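PDB 5MY5: ABC transporter periplasmic substrate-binding protein from Desulfovibrio alaskensis, which binds tungstate with high selectivity in the periplasm and probably delivers it to the membrane components of an ABC transporter. Local coordinates for residues T192-Y197 / L210-E215; L102-F107 / I219-Y224. The protein carries 2 engineered substitutions. One frame throughout, in Å; residues are numbered along the deposited sequence.

Interaction 1: residues T192-Y197 / L210-E215; sequences TDRGTY and LKILVE
Arg194 and Glu215 meet in a salt bridge in which two guanidinium nitrogens close on a single carboxylate oxygen. Arg194 NH2 lies 2.8 Å from Glu215 OE1 and comes in on the anti lone pair, whereas Arg194 NH1, 3.0 Å from the same OE1, approaches nearly along the C-O bond. OE1 lies in the guanidinium plane, and the two flat groups are only 24° apart, so the grip is end-on and almost coplanar. Arg194 NE bonds Asp106 OD1 of strand 100-112, and NH2, besides Glu215 OE1, also lies beside Asp106 OD2; between two carboxylates, the guanidinium probably keeps its positive charge. The second polar link is neutral: Tyr197 OH donates to Leu210 O at 2.7 Å, with the carbonyl oxygen at the edge of the ring and in its plane. The Tyr197 side chain leaves the helix with CG anti to the backbone N (chi1 -174°), and its ring turns one face to Ile212. Ile212 CG1 stands 4.0 Å from the ring centroid, over the face, a CH-pi contact, while Ile212 CD1 reaches Arg194 NH1 at 3.6 Å. The helix start is capped by its own segment: Asp193, the N-cap residue, accepts Thr196 N on OD2 at 2.8 Å from above the carboxylate plane and Thr196 OG1 on OD1 through the syn lone pair. The contact ties the first turn of helix 194-203 to strand 210-214, with strand 100-112 pairing with both 189-193 and 210-214 and helix 176-186 covering Thr192 and Asp193.

Interaction 2: residues L102-F107 / I219-Y224; sequences LMYNDF and ILFNQY
Tyr104 and Phe221 lay their rings face to face, centroids 4.0 Å apart and planes at 18°, with Phe221 CD2 over the centre of the Tyr104 ring and Tyr104 CE1 over that of Phe221. They lie on one face of an antiparallel strand pair in the mixed sheet of this periplasmic-binding-protein fold; the strand axes run at 154°. On the opposite face, which carries Met103, Asn105, Asn222 and Tyr224, the Tyr224 ring receives Met103 CE over one face, 4.2 Å from its centroid, and Asn105 OD1 at its edge, in plane. Met103 SD stands obliquely to the same ring, a Met-aromatic contact; the bend at chi2 (-71°) sets SD beside Tyr224 CB, 3.8 Å away. Phe269 of strand 266-271 also packs on Met103, Asn105 and Tyr224, and Tyr224 OH is bonded to Thr36. At the edge of the Phe107 ring, near its plane, lies Leu220 O, the acceptor for Phe107 N. Asn105 and Asn222 form a hydrogen-bonded pair whose side chains run side by side. Tyr224 O takes Leu102 N and Gln223 NE2 from opposite faces of its carbonyl plane, while Gln223 OE1 is satisfied by Asn272. Between the two nearly coplanar amides, Asn222 ND2 donates to Asn105 OD1 at 2.8 Å, in the carbonyl plane and on a lone pair.

In the fold
The two contacts lie 14 Å apart, centre to centre, and share one mixed sheet through the long strand 100-112. Along the chain, 102-107 comes first, then 192-197, 210-215 and finally 219-224, so interaction 1 is formed wholly by chain lying between the two segments of interaction 2. Strands 210-214 and 221-228 are consecutive, and both pair antiparallel with 100-112. Direct contact joins the sites: Arg194 NE meets Asp106 OD1 at 2.7 Å in a salt bridge, and the Phe107 ring packs on Thr192 and Asp193. Strands 100-112 and 221-228 probably cross between the two lobes, as in other periplasmic binding proteins, placing interaction 2 near the hinge and interaction 1 in one lobe.

Interaction 1: residues T192-Y197 / L210-E215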
loop_
_atom_site.group_PDB
_atom_site.type_symbol
_atom_site.label_atom_id
_atom_site.label_comp_id
_atom_site.label_asym_id
_atom_site.label_seq_id
_atom_site.Cartn_x
_atom_site.Cartn_y
_atom_site.Cartn_z
ATOM N N THR A 192 8.403 -5.815 3.262
ATOM C CA THR A 192 8.352 -4.915 2.075
ATOM C C THR A 192 7.043 -4.937 1.438
ATOM O O THR A 192 6.296 -5.873 1.575
ATOM C CB THR A 192 9.427 -5.299 1.075
ATOM O OG1 THR A 192 9.454 -4.386 -0.045
ATOM C CG2 THR A 192 9.295 -6.669 0.581
ATOM N N ASP A 193 6.682 -3.819 0.751
ATOM C CA ASP A 193 5.509 -3.950 -0.143
ATOM C C ASP A 193 5.969 -4.950 -1.278
ATOM O O ASP A 193 7.112 -4.966 -1.643
ATOM C CB ASP A 193 5.114 -2.575 -0.749
ATOM C CG ASP A 193 6.247 -1.974 -1.486
ATOM O OD1 ASP A 193 7.335 -1.610 -0.962
ATOM O OD2 ASP A 193 6.084 -1.893 -2.717
ATOM N N ARG A 194 4.947 -5.647 -1.791
ATOM C CA ARG A 194 5.203 -6.597 -2.906
ATOM C C ARG A 194 5.731 -5.924 -4.125
ATOM O O ARG A 194 6.645 -6.479 -4.763
ATOM C CB ARG A 194 4.000 -7.380 -3.257
ATOM C CG ARG A 194 4.271 -8.547 -4.257
ATOM C CD ARG A 194 2.957 -9.267 -4.552
ATOM N NE ARG A 194 2.349 -9.982 -3.427
ATOM C CZ ARG A 194 2.667 -11.231 -3.076
ATOM N NH1 ARG A 194 3.608 -11.921 -3.704
ATOM N NH2 ARG A 194 2.028 -11.779 -2.035
ATOM N N GLY A 195 5.233 -4.755 -4.464
ATOM C CA GLY A 195 5.680 -4.049 -5.670
ATOM C C GLY A 195 7.181 -3.836 -5.687
ATOM O O GLY A 195 7.889 -4.124 -6.633
ATOM N N THR A 196 7.733 -3.287 -4.574
ATOM C CA THR A 196 9.152 -3.049 -4.495
ATOM C C THR A 196 9.917 -4.403 -4.547
ATOM O O THR A 196 10.959 -4.427 -5.201
ATOM C CB THR A 196 9.542 -2.280 -3.226
ATOM O OG1 THR A 196 8.812 -1.019 -3.162
ATOM C CG2 THR A 196 10.970 -1.962 -3.222
ATOM N N TYR A 197 9.395 -5.449 -3.887
ATOM C CA TYR A 197 9.993 -6.758 -4.041
ATOM C C TYR A 197 10.100 -7.209 -5.540
ATOM O O TYR A 197 11.180 -7.640 -5.969
ATOM C CB TYR A 197 9.354 -7.847 -3.227
ATOM C CG TYR A 197 10.154 -9.099 -3.354
ATOM C CD1 TYR A 197 11.381 -9.183 -2.724
ATOM C CD2 TYR A 197 9.691 -10.206 -4.118
ATOM C CE1 TYR A 197 12.153 -10.348 -2.877
ATOM C CE2 TYR A 197 10.473 -11.313 -4.315
ATOM C CZ TYR A 197 11.668 -11.377 -3.698
ATOM O OH TYR A 197 12.379 -12.522 -3.803
ATOM N N LEU A 210 17.187 -12.883 -1.379
ATOM C CA LEU A 210 16.073 -12.818 -0.469
ATOM C C LEU A 210 14.834 -13.217 -1.241
ATOM O O LEU A 210 14.630 -12.756 -2.345
ATOM C CB LEU A 210 15.881 -11.389 0.046
ATOM C CG LEU A 210 17.047 -10.762 0.777
ATOM C CD1 LEU A 210 16.717 -9.317 1.054
ATOM C CD2 LEU A 210 17.451 -11.585 2.038
ATOM N N LYS A 211 14.104 -14.106 -0.648
ATOM C CA LYS A 211 12.873 -14.726 -1.228
ATOM C C LYS A 211 11.678 -14.333 -0.382
ATOM O O LYS A 211 11.822 -14.010 0.839
ATOM C CB LYS A 211 13.082 -16.259 -1.248
ATOM C CG LYS A 211 14.381 -16.677 -1.895
ATOM C CD LYS A 211 14.454 -16.319 -3.364
ATOM C CE LYS A 211 15.715 -16.909 -4.018
ATOM N NZ LYS A 211 15.978 -16.430 -5.422
ATOM N N ILE A 212 10.468 -14.385 -0.917
ATOM C CA ILE A 212 9.288 -14.197 -0.160
ATOM C C ILE A 212 9.066 -15.408 0.725
ATOM O O ILE A 212 9.006 -16.548 0.201
ATOM C CB ILE A 212 7.997 -13.935 -0.992
ATOM C CG1 ILE A 212 8.166 -12.624 -1.812
ATOM C CG2 ILE A 212 6.774 -13.984 -0.109
ATOM C CD1 ILE A 212 7.024 -12.470 -2.809
ATOM N N LEU A 213 9.027 -15.192 2.017
ATOM C CA LEU A 213 8.869 -16.258 3.003
ATOM C C LEU A 213 7.594 -16.230 3.764
ATOM O O LEU A 213 7.133 -17.260 4.220
ATOM C CB LEU A 213 10.103 -16.265 3.907
ATOM C CG LEU A 213 11.467 -16.501 3.348
ATOM C CD1 LEU A 213 12.641 -16.296 4.296
ATOM C CD2 LEU A 213 11.485 -17.954 2.767
ATOM N N VAL A 214 6.937 -15.068 3.918
ATOM C CA VAL A 214 5.678 -15.017 4.581
ATOM C C VAL A 214 4.768 -14.096 3.741
ATOM O O VAL A 214 5.195 -12.997 3.474
ATOM C CB VAL A 214 5.841 -14.399 6.005
ATOM C CG1 VAL A 214 4.538 -14.297 6.725
ATOM C CG2 VAL A 214 6.910 -15.162 6.809
ATOM N N GLU A 215 3.566 -14.566 3.380
ATOM C CA GLU A 215 2.627 -13.822 2.500
ATOM C C GLU A 215 1.254 -14.392 2.670
ATOM O O GLU A 215 1.116 -15.554 3.125
ATOM C CB GLU A 215 3.113 -13.864 1.016
ATOM C CG GLU A 215 2.967 -15.256 0.343
ATOM C CD GLU A 215 3.400 -15.282 -1.110
ATOM O OE1 GLU A 215 3.250 -14.284 -1.837
ATOM O OE2 GLU A 215 3.933 -16.319 -1.565
#

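Interaction 2: residues L102-F107 / I219-Y224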
loop_
_atom_site.group_PDB
_atom_site.type_symbol
_atom_site.label_atom_id
_atom_site.label_comp_id
_atom_site.label_asym_id
_atom_site.label_seq_id
_atom_site.Cartn_x
_atom_site.Cartn_y
_atom_site.Cartn_z
ATOM N N LEU A 102 -12.162 -0.816 -2.832
ATOM C CA LEU A 102 -11.958 -1.103 -4.298
ATOM C C LEU A 102 -11.011 -2.274 -4.588
ATOM O O LEU A 102 -11.345 -3.217 -5.354
ATOM C CB LEU A 102 -11.628 0.135 -5.104
ATOM C CG LEU A 102 -12.674 1.207 -5.146
ATOM C CD1 LEU A 102 -12.116 2.493 -5.763
ATOM C CD2 LEU A 102 -13.897 0.705 -5.977
ATOM N N MET A 103 -9.840 -2.325 -3.957
ATOM C CA MET A 103 -8.853 -3.333 -4.121
ATOM C C MET A 103 -7.815 -3.249 -3.014
ATOM O O MET A 103 -7.801 -2.278 -2.304
ATOM C CB MET A 103 -8.100 -3.209 -5.421
ATOM C CG MET A 103 -7.308 -1.997 -5.661
ATOM S SD MET A 103 -8.104 -0.416 -5.970
ATOM C CE MET A 103 -6.683 0.523 -6.375
ATOM N N TYR A 104 -7.009 -4.274 -2.906
ATOM C CA TYR A 104 -5.828 -4.162 -2.027
ATOM C C TYR A 104 -4.569 -4.617 -2.714
ATOM O O TYR A 104 -4.635 -5.559 -3.519
ATOM C CB TYR A 104 -6.010 -4.931 -0.729
ATOM C CG TYR A 104 -6.336 -6.447 -0.850
ATOM C CD1 TYR A 104 -5.330 -7.387 -0.795
ATOM C CD2 TYR A 104 -7.652 -6.925 -0.921
ATOM C CE1 TYR A 104 -5.567 -8.744 -0.867
ATOM C CE2 TYR A 104 -7.894 -8.303 -0.899
ATOM C CZ TYR A 104 -6.828 -9.185 -0.912
ATOM O OH TYR A 104 -6.987 -10.538 -0.982
ATOM N N ASN A 105 -3.427 -4.031 -2.417
ATOM C CA ASN A 105 -2.133 -4.658 -2.631
ATOM C C ASN A 105 -1.661 -5.188 -1.245
ATOM O O ASN A 105 -2.472 -5.306 -0.336
ATOM C CB ASN A 105 -1.130 -3.795 -3.398
ATOM C CG ASN A 105 -0.891 -2.420 -2.768
ATOM O OD1 ASN A 105 -1.437 -2.129 -1.716
ATOM N ND2 ASN A 105 -0.123 -1.543 -3.439
ATOM N N ASP A 106 -0.498 -5.744 -1.220
ATOM C CA ASP A 106 -0.097 -6.377 0.010
ATOM C C ASP A 106 1.361 -6.221 0.307
ATOM O O ASP A 106 2.163 -5.843 -0.487
ATOM C CB ASP A 106 -0.528 -7.851 0.072
ATOM C CG ASP A 106 0.212 -8.735 -0.918
ATOM O OD1 ASP A 106 0.821 -8.274 -1.918
ATOM O OD2 ASP A 106 0.134 -9.993 -0.748
ATOM N N PHE A 107 1.678 -6.564 1.551
ATOM C CA PHE A 107 3.022 -6.606 2.056
ATOM C C PHE A 107 3.469 -8.042 2.248
ATOM O O PHE A 107 2.646 -8.850 2.472
ATOM C CB PHE A 107 3.112 -5.828 3.412
ATOM C CG PHE A 107 2.877 -4.335 3.266
ATOM C CD1 PHE A 107 3.881 -3.516 2.977
ATOM C CD2 PHE A 107 1.581 -3.831 3.503
ATOM C CE1 PHE A 107 3.635 -2.099 2.837
ATOM C CE2 PHE A 107 1.347 -2.455 3.432
ATOM C CZ PHE A 107 2.360 -1.639 3.051
ATOM N N ILE A 219 -3.646 -9.594 7.672
ATOM C CA ILE A 219 -3.030 -8.436 8.279
ATOM C C ILE A 219 -2.045 -7.749 7.341
ATOM O O ILE A 219 -1.713 -6.566 7.575
ATOM C CB ILE A 219 -2.322 -8.799 9.627
ATOM C CG1 ILE A 219 -2.011 -7.557 10.460
ATOM C CG2 ILE A 219 -1.071 -9.598 9.399
ATOM C CD1 ILE A 219 -1.506 -7.928 11.859
ATOM N N LEU A 220 -1.539 -8.453 6.334
ATOM C CA LEU A 220 -0.624 -7.869 5.370
ATOM C C LEU A 220 -1.320 -7.111 4.183
ATOM O O LEU A 220 -0.646 -6.571 3.342
ATOM C CB LEU A 220 0.299 -8.943 4.783
ATOM C CG LEU A 220 1.245 -9.591 5.796
ATOM C CD1 LEU A 220 1.903 -10.809 5.158
ATOM C CD2 LEU A 220 2.302 -8.596 6.278
ATOM N N PHE A 221 -2.630 -7.141 4.164
ATOM C CA PHE A 221 -3.367 -6.397 3.112
ATOM C C PHE A 221 -3.285 -4.896 3.249
ATOM O O PHE A 221 -3.290 -4.380 4.364
ATOM C CB PHE A 221 -4.829 -6.787 3.091
ATOM C CG PHE A 221 -5.106 -8.241 2.734
ATOM C CD1 PHE A 221 -4.084 -9.139 2.362
ATOM C CD2 PHE A 221 -6.437 -8.727 2.861
ATOM C CE1 PHE A 221 -4.373 -10.471 2.054
ATOM C CE2 PHE A 221 -6.713 -10.057 2.600
ATOM C CZ PHE A 221 -5.672 -10.919 2.189
ATOM N N ASN A 222 -3.179 -4.234 2.125
ATOM C CA ASN A 222 -3.143 -2.780 2.048
ATOM C C ASN A 222 -4.399 -2.353 1.315
ATOM O O ASN A 222 -4.346 -2.179 0.069
ATOM C CB ASN A 222 -1.865 -2.339 1.391
ATOM C CG ASN A 222 -1.636 -0.795 1.446
ATOM O OD1 ASN A 222 -1.877 -0.185 2.480
ATOM N ND2 ASN A 222 -1.167 -0.200 0.332
ATOM N N GLN A 223 -5.473 -2.145 2.049
ATOM C CA GLN A 223 -6.808 -1.891 1.498
ATOM C C GLN A 223 -6.840 -0.433 0.914
ATOM O O GLN A 223 -6.617 0.544 1.623
ATOM C CB GLN A 223 -7.895 -2.013 2.506
ATOM C CG GLN A 223 -9.276 -1.834 1.924
ATOM C CD GLN A 223 -9.633 -2.895 0.921
ATOM O OE1 GLN A 223 -9.577 -4.113 1.218
ATOM N NE2 GLN A 223 -10.051 -2.487 -0.266
ATOM N N TYR A 224 -7.221 -0.328 -0.387
ATOM C CA TYR A 224 -7.553 0.937 -1.003
ATOM C C TYR A 224 -9.024 1.273 -0.958
ATOM O O TYR A 224 -9.877 0.343 -1.227
ATOM C CB TYR A 224 -7.196 0.918 -2.476
ATOM C CG TYR A 224 -5.806 1.244 -2.710
ATOM C CD1 TYR A 224 -4.806 0.305 -2.490
ATOM C CD2 TYR A 224 -5.440 2.500 -3.135
ATOM C CE1 TYR A 224 -3.466 0.617 -2.701
ATOM C CE2 TYR A 224 -4.128 2.839 -3.346
ATOM C CZ TYR A 224 -3.115 1.888 -3.143
ATOM O OH TYR A 224 -1.820 2.239 -3.363
HETATM O O HOH W 1 0.365 1.424 -1.922
#